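Local coordinates for IroE-like serine hydrolase (Shewanella oneidensis, PDB 3GFF) that probably hydrolyses ester bonds, acting as a serine hydrolase of the esterase D family with an alpha/beta-hydrolase fold, at the interface of chains A and B. Sequence-based numbering; all coordinates share one arbitrary frame. Chains: chain A/B, IroE-like serine hydrolase.

Contact 1: the interface of chains A and B. Residues chain A 54, 57, 248-249, 251-253; chain B 61, 64, 256.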
# COMPACT_ATOMS: atom_id res chain seq x y z
N GLN A 54 -6.44 -7.32 -9.10
CA GLN A 54 -5.26 -6.59 -8.57
C GLN A 54 -5.08 -5.12 -9.04
O GLN A 54 -4.37 -4.35 -8.39
CB GLN A 54 -3.99 -7.36 -8.93
CG GLN A 54 -3.92 -8.85 -8.45
CD GLN A 54 -3.77 -9.00 -6.96
OE1 GLN A 54 -3.41 -8.07 -6.24
NE2 GLN A 54 -4.07 -10.19 -6.46
N HIS A 57 -5.93 -1.75 -6.32
CA HIS A 57 -5.01 -1.42 -5.22
C HIS A 57 -3.60 -1.17 -5.73
O HIS A 57 -2.89 -0.35 -5.15
CB HIS A 57 -5.00 -2.46 -4.07
CG HIS A 57 -4.25 -3.73 -4.39
ND1 HIS A 57 -2.95 -3.95 -3.98
CD2 HIS A 57 -4.64 -4.85 -5.04
CE1 HIS A 57 -2.55 -5.14 -4.41
NE2 HIS A 57 -3.56 -5.71 -5.05
N GLN A 248 -1.90 -14.37 -0.70
CA GLN A 248 -2.72 -13.31 -1.27
C GLN A 248 -2.30 -11.88 -0.81
O GLN A 248 -2.17 -11.00 -1.65
CB GLN A 248 -4.21 -13.63 -1.08
CG GLN A 248 -4.70 -14.77 -2.04
CD GLN A 248 -4.64 -14.38 -3.53
OE1 GLN A 248 -4.83 -13.23 -3.90
NE2 GLN A 248 -4.37 -15.36 -4.38
N SER A 249 -2.04 -11.67 0.49
CA SER A 249 -1.70 -10.29 0.98
C SER A 249 -0.36 -9.71 0.49
O SER A 249 -0.13 -8.51 0.59
CB SER A 249 -1.68 -10.21 2.51
OG SER A 249 -0.45 -10.67 3.05
N SER A 251 0.77 -9.38 -2.48
CA SER A 251 0.70 -8.70 -3.78
C SER A 251 0.97 -7.22 -3.61
O SER A 251 1.75 -6.62 -4.38
CB SER A 251 -0.66 -8.94 -4.50
OG SER A 251 -1.78 -8.42 -3.77
N HIS A 252 0.39 -6.65 -2.57
CA HIS A 252 0.51 -5.21 -2.32
C HIS A 252 1.90 -4.73 -1.87
O HIS A 252 2.48 -3.86 -2.54
CB HIS A 252 -0.54 -4.77 -1.32
CG HIS A 252 -0.72 -3.29 -1.26
ND1 HIS A 252 -1.55 -2.61 -2.12
CD2 HIS A 252 -0.23 -2.36 -0.40
CE1 HIS A 252 -1.55 -1.32 -1.81
NE2 HIS A 252 -0.77 -1.15 -0.76
N ILE A 253 2.38 -5.24 -0.72
CA ILE A 253 3.69 -4.86 -0.16
C ILE A 253 4.81 -5.33 -1.07
O ILE A 253 5.91 -4.75 -1.07
CB ILE A 253 3.90 -5.36 1.36
CG1 ILE A 253 4.98 -4.53 2.08
CG2 ILE A 253 4.22 -6.85 1.45
CD1 ILE A 253 4.71 -2.96 2.14
N LEU B 61 -6.42 0.31 0.36
CA LEU B 61 -5.53 -0.53 1.14
C LEU B 61 -6.30 -1.23 2.25
O LEU B 61 -6.17 -2.45 2.46
CB LEU B 61 -4.42 0.32 1.74
CG LEU B 61 -3.49 -0.38 2.73
CD1 LEU B 61 -2.80 -1.57 2.02
CD2 LEU B 61 -2.51 0.65 3.36
N PHE B 64 -8.28 -4.05 0.79
CA PHE B 64 -7.40 -5.13 0.40
C PHE B 64 -6.92 -5.97 1.60
O PHE B 64 -6.82 -7.20 1.53
CB PHE B 64 -6.14 -4.58 -0.30
CG PHE B 64 -5.10 -5.64 -0.60
CD1 PHE B 64 -5.20 -6.42 -1.73
CD2 PHE B 64 -4.05 -5.87 0.29
CE1 PHE B 64 -4.26 -7.42 -1.98
CE2 PHE B 64 -3.10 -6.84 0.04
CZ PHE B 64 -3.20 -7.62 -1.11
N TYR B 256 -0.31 1.37 6.66
CA TYR B 256 -0.12 -0.10 6.48
C TYR B 256 0.28 -0.80 7.77
O TYR B 256 -0.40 -1.71 8.25
CB TYR B 256 0.91 -0.38 5.37
CG TYR B 256 1.08 -1.86 4.98
CD1 TYR B 256 2.02 -2.68 5.60
CD2 TYR B 256 0.34 -2.40 3.92
CE1 TYR B 256 2.17 -4.03 5.23
CE2 TYR B 256 0.49 -3.73 3.55
CZ TYR B 256 1.40 -4.54 4.21
OH TYR B 256 1.53 -5.86 3.81
O HOH W 1 0.72 -6.15 1.49
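Helix 51-66 of chain B brings B:Phe64 into a cleft of chain A formed by helix 51-65, the loop at A:Gln248 and A:Ser249, and the start of helix 250-263; B:Tyr256, from helix 250-262 of chain B, crosses A:Ile253 of that last helix at about a right angle. The B:Phe64 ring, with CG anti to the backbone N (chi1 173°), stacks on the A:His57 imidazole, the centroids 4.2 Å apart and the planes 29° from parallel. Its CD1 lies over the centre of the imidazole. The other flank of the phenyl, CE2, packs 3.6 Å from A:His252 CB, near the backbone carbonyl of A:Ser249. The imidazole beneath is gripped at both nitrogens. A:His57 NE2 gives a nearly straight bond of 2.6 Å to OE1 of the A:Gln54 amide (176° at H), an oxygen that also accepts from A:Ser251 OG. A:His57 ND1 bonds A:His252 ND1 at 2.7 Å. Together the bonds should hold the rotation of the ring that receives the phenyl. B:Leu61 CD1 sits over the A:His252 face, 3.8 Å from its centroid. At the far end, B:Tyr256 OH lies 3.4 Å from A:Ile253 CB, and a water links this phenol hydroxyl to A:Ser249 O and A:Ile253 N. In the chain A fold, the patch combines two helices with the loop that carries the probable catalytic histidine, between A:Thr246 and A:Gln248.

Contact 2: the interface of chains A and B. Residues chain A 204-206, 246; chain B 70, 72, 271.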
# COMPACT_ATOMS: atom_id res chain seq x y z
N ASN A 204 2.80 -18.33 3.39
CA ASN A 204 1.44 -18.92 3.40
C ASN A 204 1.47 -20.28 4.10
O ASN A 204 2.36 -21.10 3.78
CB ASN A 204 0.92 -19.10 1.98
CG ASN A 204 -0.60 -19.20 1.90
OD1 ASN A 204 -1.30 -18.26 2.25
ND2 ASN A 204 -1.10 -20.30 1.36
N PRO A 205 0.56 -20.52 5.07
CA PRO A 205 0.53 -21.83 5.76
C PRO A 205 0.04 -22.98 4.91
O PRO A 205 0.18 -24.14 5.29
CB PRO A 205 -0.45 -21.58 6.92
CG PRO A 205 -1.33 -20.45 6.40
CD PRO A 205 -0.45 -19.59 5.59
N LEU A 206 -0.52 -22.67 3.75
CA LEU A 206 -1.03 -23.68 2.86
C LEU A 206 -0.33 -23.76 1.52
O LEU A 206 0.15 -22.76 0.98
CB LEU A 206 -2.51 -23.41 2.58
CG LEU A 206 -3.49 -23.31 3.73
CD1 LEU A 206 -4.88 -23.06 3.15
CD2 LEU A 206 -3.43 -24.59 4.55
N THR A 246 0.78 -13.35 3.71
CA THR A 246 0.17 -14.53 3.14
C THR A 246 0.33 -14.47 1.62
O THR A 246 0.76 -13.46 1.03
CB THR A 246 -1.33 -14.58 3.44
OG1 THR A 246 -1.96 -13.52 2.74
CG2 THR A 246 -1.63 -14.49 4.94
N MSE B 70 -7.73 -15.16 4.44
CA MSE B 70 -6.84 -14.93 5.57
C MSE B 70 -6.67 -13.43 5.78
O MSE B 70 -5.55 -12.92 5.75
CB MSE B 70 -5.46 -15.54 5.29
CG MSE B 70 -5.53 -16.95 4.76
SE MSE B 70 -3.78 -17.56 4.30
CE MSE B 70 -3.06 -17.59 6.26
N GLN B 72 -6.01 -9.78 6.99
CA GLN B 72 -4.93 -9.31 7.83
C GLN B 72 -5.45 -8.32 8.85
O GLN B 72 -4.80 -8.06 9.85
CB GLN B 72 -3.84 -8.72 6.94
CG GLN B 72 -3.30 -9.76 5.97
CD GLN B 72 -2.53 -10.85 6.69
OE1 GLN B 72 -1.43 -10.61 7.21
NE2 GLN B 72 -3.11 -12.04 6.73
N TYR B 271 -4.04 -23.30 13.37
CA TYR B 271 -2.95 -24.29 13.56
C TYR B 271 -2.14 -23.98 14.84
O TYR B 271 -2.36 -24.60 15.90
CB TYR B 271 -2.03 -24.34 12.33
CG TYR B 271 -2.76 -23.98 11.07
CD1 TYR B 271 -3.74 -24.82 10.55
CD2 TYR B 271 -2.51 -22.78 10.41
CE1 TYR B 271 -4.45 -24.47 9.39
CE2 TYR B 271 -3.20 -22.42 9.26
CZ TYR B 271 -4.17 -23.26 8.75
OH TYR B 271 -4.86 -22.88 7.61
O HOH W 2 -4.32 -12.22 3.28
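B:Met70, modelled as selenomethionine, pushes its tip against A:Pro205: the methyl CE comes end-on to the pyrrolidine ring, 3.3 Å from CG, tighter than usual van der Waals contact. The extended part of the chain sets SE 3.3 Å from OD1 of the A:Asn204 amide, and the bend at the end (chi3 67°) turns CE toward the proline. A:Thr246 runs antiparallel past the same side chain, its methyl CG2 3.7 Å from CE. Farther round the same proline, toward CB, B:Tyr271 crosses at about a right angle, placing ring carbon CE2 3.7 Å from A:Pro205 CB, while its phenol OH approaches the A:Leu206 CD2 methyl. B:Gln72 meets A:Thr246 tip to tip, with amide NE2 3.4 Å from CG2. Behind this first shell, that same NE2 donates 2.8 Å to the backbone O of B:Met70, which lies in the plane of the amide. The carbonyl also takes a water held by A:Thr246 OG1, a polar bridge across the patch. An alanine in place of B:Gln72 would probably leave the B:Met70 carbonyl without its amide donor, open a gap beside the threonine methyl and let the B:Met70 backbone shift. On chain A, A:Asn204 ND2 bonds A:Leu206 O at 2.8 Å, bracing the turn through A:Pro205. The site is thus a mainly apolar clasp of loops and a short strand that may help hold the two subunits together.

The centres of the C-alpha atoms of contact 1 and contact 2 lie about 15 Å apart on one interface. On chain A they share the loop from A:Thr246 to A:Ser249, which feeds one face of each before entering helix 250-263. On chain B, helix 51-66 serves contact 1 and the loop just beyond it, at B:Met70 and B:Gln72, serves contact 2. Two-fold symmetry repeats both with the chains exchanged. In each, a water adds a polar bridge between chains otherwise joined by apolar and ring contacts. Since the shared loop carries the probable catalytic histidine, dimerisation, if it occurs in solution, could help steady the active site.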